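Local structure of tRNA modification GTPase MnmE (Chlorobium tepidum, 3GEE) at residues 92-97 / 133-138. The protein probably hydrolyses GTP at a high intrinsic rate while helping to add a carboxymethylaminomethyl group to the wobble uridine (U34) of certain tRNAs. Sequence-based numbering, arbitrary orientation.
Sequences TAEQMV and FLNGRI. With FON (N-{[4-({[(6R)-2-amino-5-formyl-4-oxo-1,4,5,6,7,8-hexahydropteridin-6-yl]methyl}amino)phenyl]carbonyl}-L-glutamic acid), chain C.
At the edge of the folinic acid site, the loop that leads into strand 96-102 meets the turn that follows helix 127-134, where Asn135 bonds to Thr92 and Arg137 reaches on to the ligand. Asn135 ND2 donates to Thr92 O at 2.7 Å, the donor lying in the plane of that carbonyl. The acceptor stands somewhat out of the Asn135 amide plane, and the N-H···O angle is 141°. A chi1 of -70° sets CG of Asn135 anti to its own carbonyl carbon, beside the backbone N; ND2, besides its bond to Thr92 O, touches Glu94 CG. The Glu94 chain crosses that of Asn135 at about a right angle; its carboxylate is engaged by Ser36 OG and the backbone N of Gly15. Ala93 CB touches both Asn135 CB (3.8 Å) and Arg137 CB (4.2 Å). Gly136, with positive phi, ends the helix in a Schellman motif with two bonds back into the last turn; among the bonds there is Gly136 N to Phe133 O at 2.9 Å. This reversal brings Arg137 round to the loop and the ligand. The bend at chi3 (65°) turns NE, which donates to Phe91 O and helps hold the guanidinium beside the aminobenzoyl ring of folinic acid. Ring atom C12 of the ligand lies over one guanidinium face, near the rim, 3.1 Å from Arg137 NH2, while Ile138 CB borders the opposite face. An alanine in place of Arg137 would probably leave Phe91 O without this donor and uncover the ring around C12 and C13, although the contact with Ala93 CB would remain. The same folinic acid is also hydrogen-bonded by Lys476 NZ and Glu98 OE1, and by His52 ND1 and Thr100 O of the second subunit, placing the site at the dimer interface.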
loop_
_atom_site.group_PDB
_atom_site.type_symbol
_atom_site.label_atom_id
_atom_site.label_comp_id
_atom_site.label_asym_id
_atom_site.label_seq_id
_atom_site.Cartn_x
_atom_site.Cartn_y
_atom_site.Cartn_z
ATOM N N THR A 92 -1.200 -20.952 4.643
ATOM C CA THR A 92 -2.007 -21.800 3.762
ATOM C C THR A 92 -1.966 -23.258 4.177
ATOM O O THR A 92 -2.709 -24.084 3.634
ATOM C CB THR A 92 -1.563 -21.712 2.286
ATOM O OG1 THR A 92 -0.172 -22.029 2.174
ATOM C CG2 THR A 92 -1.817 -20.317 1.730
ATOM N N ALA A 93 -1.096 -23.562 5.142
ATOM C CA ALA A 93 -0.817 -24.934 5.586
ATOM C C ALA A 93 -0.140 -25.781 4.504
ATOM O O ALA A 93 -0.159 -27.008 4.567
ATOM C CB ALA A 93 -2.085 -25.618 6.114
ATOM N N GLU A 94 0.442 -25.119 3.511
ATOM C CA GLU A 94 1.282 -25.787 2.537
ATOM C C GLU A 94 2.611 -25.068 2.458
ATOM O O GLU A 94 2.875 -24.115 3.193
ATOM C CB GLU A 94 0.680 -25.792 1.130
ATOM C CG GLU A 94 -0.767 -25.388 0.973
ATOM C CD GLU A 94 -1.053 -24.926 -0.448
ATOM O OE1 GLU A 94 -1.872 -25.568 -1.154
ATOM O OE2 GLU A 94 -0.425 -23.925 -0.862
ATOM N N GLN A 95 3.433 -25.523 1.522
ATOM C CA GLN A 95 4.759 -24.987 1.312
ATOM C C GLN A 95 4.687 -23.574 0.748
ATOM O O GLN A 95 4.131 -23.346 -0.330
ATOM C CB GLN A 95 5.506 -25.900 0.349
ATOM C CG GLN A 95 6.978 -25.628 0.245
ATOM C CD GLN A 95 7.733 -26.848 -0.212
ATOM O OE1 GLN A 95 8.099 -26.963 -1.385
ATOM N NE2 GLN A 95 7.961 -27.787 0.711
ATOM N N MET A 96 5.253 -22.620 1.470
ATOM C CA MET A 96 5.333 -21.272 0.940
ATOM C C MET A 96 6.604 -20.536 1.297
ATOM O O MET A 96 7.193 -20.754 2.359
ATOM C CB MET A 96 4.090 -20.446 1.304
ATOM C CG MET A 96 3.627 -20.510 2.744
ATOM S SD MET A 96 1.952 -19.834 2.873
ATOM C CE MET A 96 2.265 -18.067 2.729
ATOM N N VAL A 97 7.029 -19.679 0.374
ATOM C CA VAL A 97 8.067 -18.694 0.649
ATOM C C VAL A 97 7.483 -17.309 0.424
ATOM O O VAL A 97 6.593 -17.143 -0.407
ATOM C CB VAL A 97 9.360 -18.944 -0.172
ATOM C CG1 VAL A 97 9.038 -19.462 -1.547
ATOM C CG2 VAL A 97 10.224 -17.697 -0.246
ATOM N N PHE A 133 -8.503 -22.576 4.783
ATOM C CA PHE A 133 -9.743 -23.199 5.215
ATOM C C PHE A 133 -9.853 -24.634 4.711
ATOM O O PHE A 133 -10.223 -25.533 5.468
ATOM C CB PHE A 133 -10.962 -22.390 4.769
ATOM C CG PHE A 133 -12.244 -23.168 4.833
ATOM C CD1 PHE A 133 -12.861 -23.423 6.053
ATOM C CD2 PHE A 133 -12.819 -23.674 3.676
ATOM C CE1 PHE A 133 -14.042 -24.158 6.117
ATOM C CE2 PHE A 133 -13.997 -24.411 3.731
ATOM C CZ PHE A 133 -14.610 -24.653 4.953
ATOM N N LEU A 134 -9.553 -24.834 3.429
ATOM C CA LEU A 134 -9.647 -26.150 2.798
ATOM C C LEU A 134 -8.697 -27.169 3.429
ATOM O O LEU A 134 -9.044 -28.336 3.584
ATOM C CB LEU A 134 -9.403 -26.037 1.290
ATOM C CG LEU A 134 -10.586 -26.032 0.309
ATOM C CD1 LEU A 134 -11.890 -25.553 0.923
ATOM C CD2 LEU A 134 -10.237 -25.217 -0.933
ATOM N N ASN A 135 -7.505 -26.714 3.802
ATOM C CA ASN A 135 -6.558 -27.541 4.547
ATOM C C ASN A 135 -6.916 -27.684 6.023
ATOM O O ASN A 135 -6.235 -28.392 6.760
ATOM C CB ASN A 135 -5.139 -26.998 4.405
ATOM C CG ASN A 135 -4.576 -27.198 3.015
ATOM O OD1 ASN A 135 -5.099 -27.984 2.224
ATOM N ND2 ASN A 135 -3.495 -26.486 2.711
ATOM N N GLY A 136 -7.973 -27.000 6.453
ATOM C CA GLY A 136 -8.506 -27.163 7.801
ATOM C C GLY A 136 -7.746 -26.456 8.905
ATOM O O GLY A 136 -8.052 -26.643 10.081
ATOM N N ARG A 137 -6.760 -25.641 8.543
ATOM C CA ARG A 137 -6.024 -24.870 9.538
ATOM C C ARG A 137 -6.954 -23.869 10.223
ATOM O O ARG A 137 -6.755 -23.512 11.386
ATOM C CB ARG A 137 -4.847 -24.136 8.898
ATOM C CG ARG A 137 -3.835 -23.610 9.912
ATOM C CD ARG A 137 -2.846 -22.618 9.303
ATOM N NE ARG A 137 -3.477 -21.376 8.852
ATOM C CZ ARG A 137 -3.891 -20.400 9.656
ATOM N NH1 ARG A 137 -4.450 -19.312 9.142
ATOM N NH2 ARG A 137 -3.757 -20.511 10.973
ATOM N N ILE A 138 -7.982 -23.447 9.489
ATOM C CA ILE A 138 -8.872 -22.375 9.908
ATOM C C ILE A 138 -10.282 -22.674 9.379
ATOM O O ILE A 138 -10.419 -23.354 8.359
ATOM C CB ILE A 138 -8.298 -21.006 9.417
ATOM C CG1 ILE A 138 -8.252 -19.990 10.557
ATOM C CG2 ILE A 138 -9.007 -20.469 8.177
ATOM C CD1 ILE A 138 -7.209 -20.297 11.644
HETATM N N1 FON C . 3.139 -12.622 8.332
HETATM C C2 FON C . 3.719 -13.347 7.354
HETATM N NA2 FON C . 5.026 -13.122 7.059
HETATM N N3 FON C . 3.039 -14.294 6.655
HETATM C C4 FON C . 1.739 -14.575 6.891
HETATM O O4 FON C . 1.175 -15.459 6.212
HETATM C C4A FON C . 1.046 -13.790 7.955
HETATM N N5 FON C . -0.274 -13.907 8.405
HETATM C C6 FON C . -0.337 -13.785 9.873
HETATM C C7 FON C . -0.113 -12.292 10.077
HETATM N N8 FON C . 1.260 -12.043 9.661
HETATM C C8A FON C . 1.851 -12.782 8.677
HETATM C C9 FON C . -1.616 -14.302 10.537
HETATM N N10 FON C . -1.950 -15.660 10.129
HETATM C C11 FON C . 0.252 -19.194 10.454
HETATM C C12 FON C . -0.996 -19.048 11.057
HETATM C C13 FON C . -1.714 -17.860 10.940
HETATM C C14 FON C . -1.187 -16.786 10.228
HETATM C C15 FON C . 0.062 -16.935 9.607
HETATM C C16 FON C . 0.785 -18.126 9.724
HETATM C C FON C . 0.982 -20.505 10.612
HETATM O O FON C . 2.123 -20.621 10.191
HETATM N N FON C . 0.326 -21.514 11.201
HETATM C CA FON C . 0.875 -22.533 12.092
HETATM C CB FON C . 1.384 -21.936 13.409
HETATM C CG FON C . 2.215 -22.906 14.254
HETATM C CD FON C . 3.356 -22.192 14.954
HETATM O OE1 FON C . 4.393 -21.934 14.297
HETATM O OE2 FON C . 3.231 -21.885 16.166
HETATM C CT FON C . -0.180 -23.571 12.372
HETATM O O1 FON C . 0.126 -24.786 12.310
HETATM O O2 FON C . -1.334 -23.176 12.658
HETATM C CP1 FON C . -1.256 -14.072 7.626
HETATM O O3 FON C . -2.141 -13.236 7.558
#